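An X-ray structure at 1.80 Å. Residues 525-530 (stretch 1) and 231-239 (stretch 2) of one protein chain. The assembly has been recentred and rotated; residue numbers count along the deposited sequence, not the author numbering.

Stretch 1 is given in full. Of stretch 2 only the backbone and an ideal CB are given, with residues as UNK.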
# COMPACT_ATOMS: atom_id res chain seq x y z
N ARG A 525 32.56 12.23 -7.60
CA ARG A 525 31.76 11.19 -8.23
C ARG A 525 31.83 11.32 -9.75
O ARG A 525 31.31 10.45 -10.47
CB ARG A 525 30.29 11.27 -7.78
CG ARG A 525 30.09 11.40 -6.26
CD ARG A 525 30.79 10.27 -5.46
NE ARG A 525 30.55 8.93 -6.01
CZ ARG A 525 29.45 8.21 -5.78
NH1 ARG A 525 28.47 8.71 -5.04
NH2 ARG A 525 29.34 6.99 -6.31
N TYR A 526 32.46 12.39 -10.23
CA TYR A 526 32.50 12.70 -11.67
C TYR A 526 33.86 12.55 -12.37
O TYR A 526 33.89 12.32 -13.56
CB TYR A 526 31.97 14.11 -11.95
CG TYR A 526 30.46 14.22 -12.03
CD1 TYR A 526 29.79 14.05 -13.24
CD2 TYR A 526 29.70 14.51 -10.90
CE1 TYR A 526 28.40 14.15 -13.32
CE2 TYR A 526 28.31 14.61 -10.97
CZ TYR A 526 27.67 14.44 -12.18
OH TYR A 526 26.30 14.55 -12.26
N TRP A 527 34.98 12.74 -11.66
CA TRP A 527 36.28 12.79 -12.35
C TRP A 527 36.53 11.57 -13.24
O TRP A 527 36.42 10.44 -12.77
CB TRP A 527 37.44 12.92 -11.37
CG TRP A 527 37.42 14.21 -10.61
CD1 TRP A 527 37.20 14.37 -9.27
CD2 TRP A 527 37.62 15.52 -11.16
NE1 TRP A 527 37.26 15.70 -8.95
CE2 TRP A 527 37.51 16.43 -10.08
CE3 TRP A 527 37.89 16.01 -12.44
CZ2 TRP A 527 37.66 17.81 -10.26
CZ3 TRP A 527 38.03 17.39 -12.61
CH2 TRP A 527 37.91 18.27 -11.53
N THR A 528 36.88 11.81 -14.50
CA THR A 528 37.21 10.72 -15.41
C THR A 528 38.58 10.95 -16.04
O THR A 528 38.98 12.09 -16.30
CB THR A 528 36.14 10.51 -16.52
OG1 THR A 528 36.45 9.33 -17.28
CG2 THR A 528 36.05 11.73 -17.45
N GLU A 529 39.30 9.86 -16.25
CA GLU A 529 40.66 9.96 -16.79
C GLU A 529 40.66 10.49 -18.22
O GLU A 529 39.93 10.02 -19.08
CB GLU A 529 41.35 8.59 -16.73
CG GLU A 529 42.82 8.60 -17.21
CD GLU A 529 43.53 7.29 -16.94
OE1 GLU A 529 43.29 6.69 -15.85
OE2 GLU A 529 44.33 6.86 -17.81
N VAL A 530 41.51 11.50 -18.46
CA VAL A 530 41.73 12.05 -19.79
C VAL A 530 43.06 11.49 -20.30
O VAL A 530 43.15 11.01 -21.44
CB VAL A 530 41.83 13.58 -19.75
CG1 VAL A 530 42.33 14.14 -21.10
CG2 VAL A 530 40.50 14.19 -19.37
N UNK A 231 30.79 7.67 -14.70
CA UNK A 231 31.04 9.12 -14.74
C UNK A 231 30.79 9.68 -16.14
O UNK A 231 30.12 10.70 -16.30
CB UNK A 231 32.47 9.43 -14.30
N UNK A 232 31.31 9.00 -17.16
CA UNK A 232 31.15 9.48 -18.53
C UNK A 232 29.70 9.39 -18.99
O UNK A 232 29.22 10.25 -19.72
CB UNK A 232 32.05 8.68 -19.48
N UNK A 233 28.99 8.37 -18.53
CA UNK A 233 27.57 8.27 -18.82
C UNK A 233 26.84 9.49 -18.28
O UNK A 233 26.02 10.08 -18.98
CB UNK A 233 26.99 6.99 -18.23
N UNK A 234 27.14 9.85 -17.04
CA UNK A 234 26.51 11.03 -16.46
C UNK A 234 26.84 12.32 -17.21
O UNK A 234 26.02 13.22 -17.28
CB UNK A 234 26.93 11.17 -15.00
N UNK A 235 28.06 12.42 -17.76
CA UNK A 235 28.38 13.61 -18.52
C UNK A 235 27.55 13.66 -19.79
O UNK A 235 27.15 14.73 -20.25
CB UNK A 235 29.87 13.65 -18.85
N UNK A 236 27.28 12.48 -20.35
CA UNK A 236 26.44 12.41 -21.52
C UNK A 236 24.99 12.79 -21.13
O UNK A 236 24.31 13.52 -21.87
CB UNK A 236 26.50 11.01 -22.14
N UNK A 237 24.53 12.33 -19.96
CA UNK A 237 23.18 12.67 -19.50
C UNK A 237 23.03 14.19 -19.30
O UNK A 237 22.06 14.80 -19.76
CB UNK A 237 22.87 11.93 -18.20
N UNK A 238 23.99 14.79 -18.62
CA UNK A 238 23.97 16.25 -18.43
C UNK A 238 23.96 16.98 -19.78
O UNK A 238 23.26 17.99 -19.94
CB UNK A 238 25.18 16.70 -17.60
N UNK A 239 24.71 16.46 -20.75
CA UNK A 239 24.73 17.05 -22.10
C UNK A 239 23.37 17.03 -22.76
O UNK A 239 23.10 17.80 -23.67
CB UNK A 239 25.73 16.31 -22.99

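Positions 231 to 238 are helical, with backbone angles close to phi -60° and psi -40°, so proline and glycine are unlikely choices and the question at each position is what stretch 1 offers.

At position 231 the CA-to-CB bond points toward stretch 1, where the CA atoms of the two stretches come nearest, 4.9 Å between the CA of 231 and the CA of Tyr 526. The ideal CB is already 3.3 Å from Tyr 526 O and 4.1 Å from Arg 525 O. With carbonyls this close, a small side chain is favoured, alanine or perhaps serine. The deposited residue is Ala 231, whose methyl packs against these oxygens where the two stretches lie close.

At position 232 CB points sideways, and the nearest atom of stretch 1 is Thr 528 OG1, 5.0 Å from the ideal CB. Beyond it lies the carbonyl oxygen of Glu 529. Two oxygens at a distance call for a long side chain carrying donors; lysine could reach for one, but arginine can address both. The residue is Arg 232. With chi2 and chi3 both t, its chain is extended, and NE donates to Thr 528 OG1 at 2.8 Å while NH2 donates to Glu 529 O at 2.9 Å. The latter oxygen lies at the guanidinium edge, where its N-H groups point, whereas Thr 528 CG2 covers one face.

Position 233 is out of reach of stretch 1, which therefore sets no preference; it holds Tyr 233.

At position 234 CB points toward stretch 1 and its ideal position is 3.7 Å from Tyr 526 CE1. A medium-sized side chain would suit, whether apolar beside the ring or polar toward the carbonyl of Arg 525. It is Asn 234. Its CB touches the tyrosine ring obliquely, and its amide reaches the carbonyl through a water: ND2 donates to the water oxygen at 2.9 Å, and that water oxygen donates to Arg 525 O at 2.7 Å.

The ideal CB at 235 points sideways and touches nothing of stretch 1, leaving a gap before Tyr 526 and the methyl of Thr 528. A long, flexible apolar chain would fill it; leucine might do so partly. Met 235 does: CE lies 3.5 Å from Thr 528 CG2 and 3.1 Å from Tyr 526 O, while CG sits at the edge of the tyrosine ring, 4.5 Å from CD1.

Positions 236 and 237 are out of reach, so stretch 1 does not discriminate among residues there. They are Glu 236 and Arg 237.

At 238 CB again points toward stretch 1, but at a distance, with the outer end of the Tyr 526 ring ahead. A branched or long apolar chain, such as leucine, isoleucine or methionine, could meet it. Leu 238 places CD1 3.7 Å from both CE1 and OH of Tyr 526, extending the apolar contact along the ring.

Position 239 is beyond reach. Ser 239 turns its OG back to its own stretch, donating to Met 235 O at 2.8 Å.

Stretch 2 (231-239) ARYNMERLS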
# COMPACT_ATOMS: atom_id res chain seq x y z
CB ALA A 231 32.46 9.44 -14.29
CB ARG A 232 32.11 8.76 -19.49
CG ARG A 232 33.54 9.35 -19.39
CD ARG A 232 34.57 8.48 -20.08
NE ARG A 232 35.88 9.12 -20.00
CZ ARG A 232 36.37 9.95 -20.92
NH1 ARG A 232 35.66 10.25 -22.00
NH2 ARG A 232 37.57 10.49 -20.75
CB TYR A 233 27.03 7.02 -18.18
CG TYR A 233 25.55 6.74 -18.41
CD1 TYR A 233 25.05 6.53 -19.70
CD2 TYR A 233 24.68 6.64 -17.33
CE1 TYR A 233 23.69 6.23 -19.91
CE2 TYR A 233 23.32 6.34 -17.53
CZ TYR A 233 22.84 6.13 -18.82
OH TYR A 233 21.51 5.82 -19.01
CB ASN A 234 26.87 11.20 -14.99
CG ASN A 234 25.94 10.42 -14.08
OD1 ASN A 234 24.78 10.14 -14.43
ND2 ASN A 234 26.43 10.08 -12.88
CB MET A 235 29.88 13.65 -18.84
CG MET A 235 30.71 13.60 -17.59
SD MET A 235 32.47 13.85 -17.89
CE MET A 235 33.06 13.11 -16.39
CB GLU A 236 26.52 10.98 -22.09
CG GLU A 236 26.32 10.88 -23.58
CD GLU A 236 27.47 11.42 -24.42
OE1 GLU A 236 28.54 11.84 -23.89
OE2 GLU A 236 27.28 11.43 -25.65
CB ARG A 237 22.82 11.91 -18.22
CG ARG A 237 22.76 10.37 -18.42
CD ARG A 237 22.45 9.64 -17.11
NE ARG A 237 21.07 9.88 -16.68
CZ ARG A 237 20.01 9.18 -17.10
NH1 ARG A 237 20.15 8.20 -17.99
NH2 ARG A 237 18.80 9.48 -16.66
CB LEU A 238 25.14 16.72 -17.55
CG LEU A 238 25.06 16.29 -16.08
CD1 LEU A 238 26.38 16.55 -15.34
CD2 LEU A 238 23.91 17.00 -15.35
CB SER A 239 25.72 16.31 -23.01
OG SER A 239 27.05 16.39 -22.53
O HOH W 1 28.80 10.93 -11.40
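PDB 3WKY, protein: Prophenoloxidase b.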